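Integron Cassette Protein Hfx_Cass5 (Unidentified, PDB 3IF4) is of unknown function but is encoded by a mobile integron gene cassette and is found as an assembly of two copies. Local coordinates at residues Y76-Q81 / E112-A117; P42-F47 / W59-R64. One frame throughout, in Å; residues are numbered along the deposited sequence.

Interaction 1: residues Y76-Q81 / E112-A117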
loop_
_atom_site.group_PDB
_atom_site.type_symbol
_atom_site.label_atom_id
_atom_site.label_comp_id
_atom_site.label_asym_id
_atom_site.label_seq_id
_atom_site.Cartn_x
_atom_site.Cartn_y
_atom_site.Cartn_z
ATOM N N TYR A 76 -7.644 -3.373 10.297
ATOM C CA TYR A 76 -8.011 -4.760 10.019
ATOM C C TYR A 76 -9.362 -4.865 9.316
ATOM O O TYR A 76 -9.524 -5.659 8.394
ATOM C CB TYR A 76 -7.975 -5.613 11.291
ATOM C CG TYR A 76 -6.567 -6.018 11.685
ATOM C CD1 TYR A 76 -5.852 -6.927 10.920
ATOM C CD2 TYR A 76 -5.952 -5.477 12.811
ATOM C CE1 TYR A 76 -4.564 -7.292 11.261
ATOM C CE2 TYR A 76 -4.662 -5.841 13.169
ATOM C CZ TYR A 76 -3.975 -6.747 12.390
ATOM O OH TYR A 76 -2.699 -7.114 12.734
ATOM N N ALA A 77 -10.324 -4.054 9.743
ATOM C CA ALA A 77 -11.623 -4.015 9.083
ATOM C C ALA A 77 -11.443 -3.730 7.595
ATOM O O ALA A 77 -11.940 -4.473 6.748
ATOM C CB ALA A 77 -12.517 -2.964 9.718
ATOM N N GLN A 78 -10.722 -2.656 7.282
ATOM C CA GLN A 78 -10.478 -2.282 5.895
ATOM C C GLN A 78 -9.799 -3.416 5.149
ATOM O O GLN A 78 -10.195 -3.760 4.036
ATOM C CB GLN A 78 -9.599 -1.039 5.809
ATOM C CG GLN A 78 -10.239 0.232 6.319
ATOM C CD GLN A 78 -9.282 1.414 6.244
ATOM O OE1 GLN A 78 -9.227 2.240 7.154
ATOM N NE2 GLN A 78 -8.512 1.486 5.160
ATOM N N TRP A 79 -8.766 -3.994 5.757
ATOM C CA TRP A 79 -8.060 -5.090 5.108
ATOM C C TRP A 79 -8.972 -6.287 4.847
ATOM O O TRP A 79 -8.864 -6.929 3.805
ATOM C CB TRP A 79 -6.776 -5.470 5.850
ATOM C CG TRP A 79 -5.629 -4.621 5.375
ATOM C CD1 TRP A 79 -5.015 -3.601 6.055
ATOM C CD2 TRP A 79 -4.998 -4.678 4.086
ATOM N NE1 TRP A 79 -4.036 -3.033 5.270
ATOM C CE2 TRP A 79 -4.003 -3.675 4.061
ATOM C CE3 TRP A 79 -5.179 -5.477 2.954
ATOM C CZ2 TRP A 79 -3.187 -3.461 2.953
ATOM C CZ3 TRP A 79 -4.366 -5.262 1.854
ATOM C CH2 TRP A 79 -3.383 -4.261 1.861
ATOM N N LEU A 80 -9.893 -6.568 5.764
ATOM C CA LEU A 80 -10.843 -7.647 5.525
ATOM C C LEU A 80 -11.704 -7.283 4.323
ATOM O O LEU A 80 -11.914 -8.098 3.432
ATOM C CB LEU A 80 -11.699 -7.924 6.759
ATOM C CG LEU A 80 -12.740 -9.037 6.621
ATOM C CD1 LEU A 80 -12.618 -10.016 7.755
ATOM C CD2 LEU A 80 -14.150 -8.460 6.551
ATOM N N GLN A 81 -12.173 -6.042 4.277
ATOM C CA GLN A 81 -12.981 -5.608 3.144
ATOM C C GLN A 81 -12.173 -5.677 1.851
ATOM O O GLN A 81 -12.684 -6.071 0.804
ATOM C CB GLN A 81 -13.510 -4.196 3.369
ATOM C CG GLN A 81 -14.543 -4.097 4.477
ATOM C CD GLN A 81 -14.923 -2.664 4.782
ATOM O OE1 GLN A 81 -14.143 -1.739 4.542
ATOM N NE2 GLN A 81 -16.122 -2.470 5.318
ATOM N N GLU A 112 -15.744 -6.054 15.455
ATOM C CA GLU A 112 -15.536 -5.058 14.418
ATOM C C GLU A 112 -15.318 -5.704 13.049
ATOM O O GLU A 112 -15.763 -5.179 12.027
ATOM C CB GLU A 112 -14.351 -4.175 14.787
ATOM C CG GLU A 112 -14.312 -2.859 14.054
ATOM C CD GLU A 112 -13.236 -1.951 14.595
ATOM O OE1 GLU A 112 -13.073 -1.904 15.834
ATOM O OE2 GLU A 112 -12.552 -1.290 13.782
ATOM N N LEU A 113 -14.635 -6.844 13.025
ATOM C CA LEU A 113 -14.399 -7.538 11.766
ATOM C C LEU A 113 -15.712 -8.096 11.250
ATOM O O LEU A 113 -15.966 -8.113 10.044
ATOM C CB LEU A 113 -13.355 -8.649 11.922
ATOM C CG LEU A 113 -11.899 -8.175 12.022
ATOM C CD1 LEU A 113 -10.949 -9.361 12.092
ATOM C CD2 LEU A 113 -11.537 -7.279 10.846
ATOM N N THR A 114 -16.557 -8.535 12.174
ATOM C CA THR A 114 -17.865 -9.053 11.808
ATOM C C THR A 114 -18.696 -7.972 11.132
ATOM O O THR A 114 -19.324 -8.211 10.100
ATOM C CB THR A 114 -18.620 -9.586 13.031
ATOM O OG1 THR A 114 -17.940 -10.741 13.538
ATOM C CG2 THR A 114 -20.043 -9.967 12.650
ATOM N N HIS A 115 -18.690 -6.777 11.715
ATOM C CA HIS A 115 -19.471 -5.670 11.176
ATOM C C HIS A 115 -18.921 -5.185 9.837
ATOM O O HIS A 115 -19.685 -4.824 8.940
ATOM C CB HIS A 115 -19.530 -4.513 12.171
ATOM C CG HIS A 115 -20.377 -3.368 11.710
ATOM N ND1 HIS A 115 -19.878 -2.329 10.960
ATOM C CD2 HIS A 115 -21.694 -3.107 11.892
ATOM C CE1 HIS A 115 -20.850 -1.469 10.699
ATOM N NE2 HIS A 115 -21.959 -1.918 11.253
ATOM N N ALA A 116 -17.598 -5.179 9.710
ATOM C CA ALA A 116 -16.950 -4.741 8.480
ATOM C C ALA A 116 -17.309 -5.653 7.312
ATOM O O ALA A 116 -17.365 -5.215 6.163
ATOM C CB ALA A 116 -15.440 -4.686 8.667
ATOM N N ALA A 117 -17.554 -6.924 7.614
ATOM C CA ALA A 117 -17.911 -7.900 6.591
ATOM C C ALA A 117 -19.377 -7.769 6.192
ATOM O O ALA A 117 -19.781 -8.217 5.119
ATOM C CB ALA A 117 -17.614 -9.310 7.078
#
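Ala-77 and Leu-113 mark the close end of two helix segments, 76-81 and 112-117, that run in roughly the same direction; their axes cross at -39° and come within 8.8 Å. Small residues line the middle of the interface. The methyl CB of Ala-77 meets the methyl CB of Ala-116 at 3.6 Å, and such small side chains allow a close approach of the two backbones. Leu-113 works from the other helix with one branch. Its CD2 lies 3.6 Å from the carbonyl O of Tyr-76 and also touches CB of Tyr-76 and CB of Leu-80. The torsion that places CG anti to its own carbonyl carbon (chi1 -76°) carries this branch across to the first helix. Leu-80 answers one turn further on. It sends CD2 to within 3.6 Å of CB of Ala-117. Gln-81 adds the polar bond. Its chain is extended beyond CG, and NE2 donates to the backbone O of Ala-116 at 3.1 Å. The N-H points at the acceptor with an angle of 160°. It reaches a lone pair of that oxygen in the carbonyl plane, and the oxygen lies close to the amide plane of Gln-81. An alanine here would remove the amide, and the two segments would probably lose the hydrogen bond that joins them at the carbonyl of Ala-116. The hydroxyl OH of Tyr-76 is hydrogen-bonded to the backbone O of Gly-36 of the second subunit. Leu-80 and Leu-113 also pack on Ile-30 and Ile-38 of that subunit. The arrangement is a helix-helix packing with an alanine-alanine contact at its centre, joining helix 76-89 to the C-terminal helix 107-118 beside the subunit interface.

Interaction 2: residues P42-F47 / W59-R64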
loop_
_atom_site.group_PDB
_atom_site.type_symbol
_atom_site.label_atom_id
_atom_site.label_comp_id
_atom_site.label_asym_id
_atom_site.label_seq_id
_atom_site.Cartn_x
_atom_site.Cartn_y
_atom_site.Cartn_z
ATOM N N PRO A 42 11.248 16.270 -9.993
ATOM C CA PRO A 42 12.664 16.306 -10.359
ATOM C C PRO A 42 12.980 17.578 -11.135
ATOM O O PRO A 42 12.091 18.158 -11.756
ATOM C CB PRO A 42 12.829 15.083 -11.264
ATOM C CG PRO A 42 11.583 14.254 -11.061
ATOM C CD PRO A 42 10.514 15.232 -10.734
ATOM N N GLY A 43 14.236 18.004 -11.092
ATOM C CA GLY A 43 14.656 19.207 -11.782
ATOM C C GLY A 43 14.569 19.104 -13.292
ATOM O O GLY A 43 14.257 20.085 -13.957
ATOM N N GLU A 44 14.836 17.920 -13.838
ATOM C CA GLU A 44 14.951 17.778 -15.286
ATOM C C GLU A 44 14.528 16.412 -15.830
ATOM O O GLU A 44 13.996 16.323 -16.929
ATOM C CB GLU A 44 16.377 18.127 -15.751
ATOM C CG GLU A 44 17.492 17.631 -14.831
ATOM C CD GLU A 44 18.871 18.185 -15.198
ATOM O OE1 GLU A 44 19.057 18.633 -16.353
ATOM O OE2 GLU A 44 19.774 18.166 -14.329
ATOM N N SER A 45 14.758 15.350 -15.069
ATOM C CA SER A 45 14.457 14.011 -15.564
ATOM C C SER A 45 12.961 13.672 -15.548
ATOM O O SER A 45 12.192 14.219 -14.753
ATOM C CB SER A 45 15.237 12.966 -14.771
ATOM O OG SER A 45 16.626 13.136 -14.954
ATOM N N GLN A 46 12.564 12.764 -16.434
ATOM C CA GLN A 46 11.207 12.218 -16.434
ATOM C C GLN A 46 11.224 10.694 -16.220
ATOM O O GLN A 46 12.157 10.010 -16.639
ATOM C CB GLN A 46 10.484 12.582 -17.734
ATOM C CG GLN A 46 11.283 12.291 -18.998
ATOM C CD GLN A 46 10.430 12.344 -20.253
ATOM O OE1 GLN A 46 9.681 13.299 -20.473
ATOM N NE2 GLN A 46 10.536 11.311 -21.084
ATOM N N PHE A 47 10.196 10.162 -15.566
ATOM C CA PHE A 47 10.194 8.746 -15.211
ATOM C C PHE A 47 8.921 8.009 -15.630
ATOM O O PHE A 47 8.207 7.455 -14.789
ATOM C CB PHE A 47 10.426 8.583 -13.711
ATOM C CG PHE A 47 11.741 9.134 -13.232
ATOM C CD1 PHE A 47 11.852 10.460 -12.841
ATOM C CD2 PHE A 47 12.866 8.323 -13.162
ATOM C CE1 PHE A 47 13.060 10.972 -12.392
ATOM C CE2 PHE A 47 14.073 8.828 -12.704
ATOM C CZ PHE A 47 14.167 10.155 -12.316
ATOM N N TRP A 59 4.358 8.058 -11.817
ATOM C CA TRP A 59 4.778 9.277 -12.488
ATOM C C TRP A 59 3.541 9.957 -13.052
ATOM O O TRP A 59 2.761 9.340 -13.764
ATOM C CB TRP A 59 5.778 8.963 -13.605
ATOM C CG TRP A 59 6.170 10.152 -14.478
ATOM C CD1 TRP A 59 5.754 10.405 -15.758
ATOM C CD2 TRP A 59 7.068 11.221 -14.132
ATOM N NE1 TRP A 59 6.336 11.565 -16.227
ATOM C CE2 TRP A 59 7.144 12.083 -15.253
ATOM C CE3 TRP A 59 7.809 11.533 -12.988
ATOM C CZ2 TRP A 59 7.930 13.241 -15.257
ATOM C CZ3 TRP A 59 8.593 12.685 -12.994
ATOM C CH2 TRP A 59 8.649 13.522 -14.125
ATOM N N ASN A 60 3.350 11.222 -12.705
ATOM C CA ASN A 60 2.245 11.991 -13.244
ATOM C C ASN A 60 2.790 12.988 -14.257
ATOM O O ASN A 60 3.458 13.961 -13.889
ATOM C CB ASN A 60 1.502 12.712 -12.120
ATOM C CG ASN A 60 0.265 13.431 -12.609
ATOM O OD1 ASN A 60 0.350 14.464 -13.284
ATOM N ND2 ASN A 60 -0.901 12.891 -12.270
ATOM N N GLU A 61 2.522 12.740 -15.533
ATOM C CA GLU A 61 3.153 13.524 -16.587
ATOM C C GLU A 61 2.655 14.969 -16.643
ATOM O O GLU A 61 3.400 15.869 -17.031
ATOM C CB GLU A 61 3.002 12.839 -17.949
ATOM C CG GLU A 61 3.744 13.546 -19.086
ATOM C CD GLU A 61 5.244 13.700 -18.829
ATOM O OE1 GLU A 61 5.956 12.672 -18.776
ATOM O OE2 GLU A 61 5.712 14.854 -18.700
ATOM N N SER A 62 1.408 15.202 -16.247
ATOM C CA SER A 62 0.865 16.555 -16.330
ATOM C C SER A 62 1.524 17.473 -15.306
ATOM O O SER A 62 1.656 18.677 -15.532
ATOM C CB SER A 62 -0.655 16.557 -16.161
ATOM O OG SER A 62 -1.014 16.397 -14.801
ATOM N N THR A 63 1.944 16.901 -14.184
ATOM C CA THR A 63 2.626 17.674 -13.152
ATOM C C THR A 63 4.105 17.305 -13.103
ATOM O O THR A 63 4.856 17.813 -12.265
ATOM C CB THR A 63 2.001 17.453 -11.763
ATOM O OG1 THR A 63 2.187 16.088 -11.364
ATOM C CG2 THR A 63 0.505 17.782 -11.782
ATOM N N ARG A 64 4.512 16.420 -14.010
ATOM C CA ARG A 64 5.894 15.945 -14.075
ATOM C C ARG A 64 6.471 15.637 -12.689
ATOM O O ARG A 64 7.513 16.169 -12.294
ATOM C CB ARG A 64 6.779 16.946 -14.840
ATOM C CG ARG A 64 6.540 16.930 -16.348
ATOM C CD ARG A 64 7.455 17.886 -17.100
ATOM N NE ARG A 64 8.855 17.457 -17.102
ATOM C CZ ARG A 64 9.343 16.477 -17.860
ATOM N NH1 ARG A 64 8.544 15.799 -18.678
ATOM N NH2 ARG A 64 10.633 16.167 -17.793
#
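Trp-59 presents one face of its indole to the backbone of Gln-46 and Phe-47. The amide N of Phe-47 sits 3.5 Å above the plane of the indole, over its centre. The phenyl ring of Phe-47 turns its edge toward the indole face in an offset edge-to-face pair. The ring planes are 67° apart and the centroid of the phenyl is 5.9 Å from that of the six-membered ring of Trp-59. Pro-42 comes at the edge of the indole instead, with CG 3.9 Å from CZ3 of Trp-59. The indole packs the loop that follows strand 38-42 against the end of strand 58-60, an edge strand, within this chain, of the antiparallel sheet. Leu-66 of strand 65-67 packs on both aromatic side chains, and Gln-90 of the second subunit packs on Phe-47. Glu-61 is likely to restrain the turn of the indole. Its OE1 accepts from NE1 of Trp-59 at 2.8 Å, in the ring plane but from above the carboxylate. Its OE2 forms a salt bridge with NH1 of Arg-64 at 3.0 Å through the syn lone pair. The bend in the arginine chain (chi3 70°) brings the guanidinium back, one face over CZ2 of Trp-59. NH1 of Arg-64 also donates almost straight, at 177°, to OE1 of Gln-46, which lies 3.3 Å away in the guanidinium plane.

Interaction 2 comes first along the chain and is complete before interaction 1 begins. The two lie on opposite sides of the chain's centre. Their own centres are 37 Å apart, and their nearest atoms are about 20 Å apart, so neither touches the other. Interaction 2 belongs to the sheet part of the chain, interaction 1 to the C-terminal half, where helices 76-89 and 107-118 pack together. The second subunit is common to both. It touches interaction 1 with its strands 23-32 and 38-42, and interaction 2 with the region about its strand 93-95. The sheet of one copy thus faces the helical half of the other. Each contact therefore borders the dimer interface, at well-separated places.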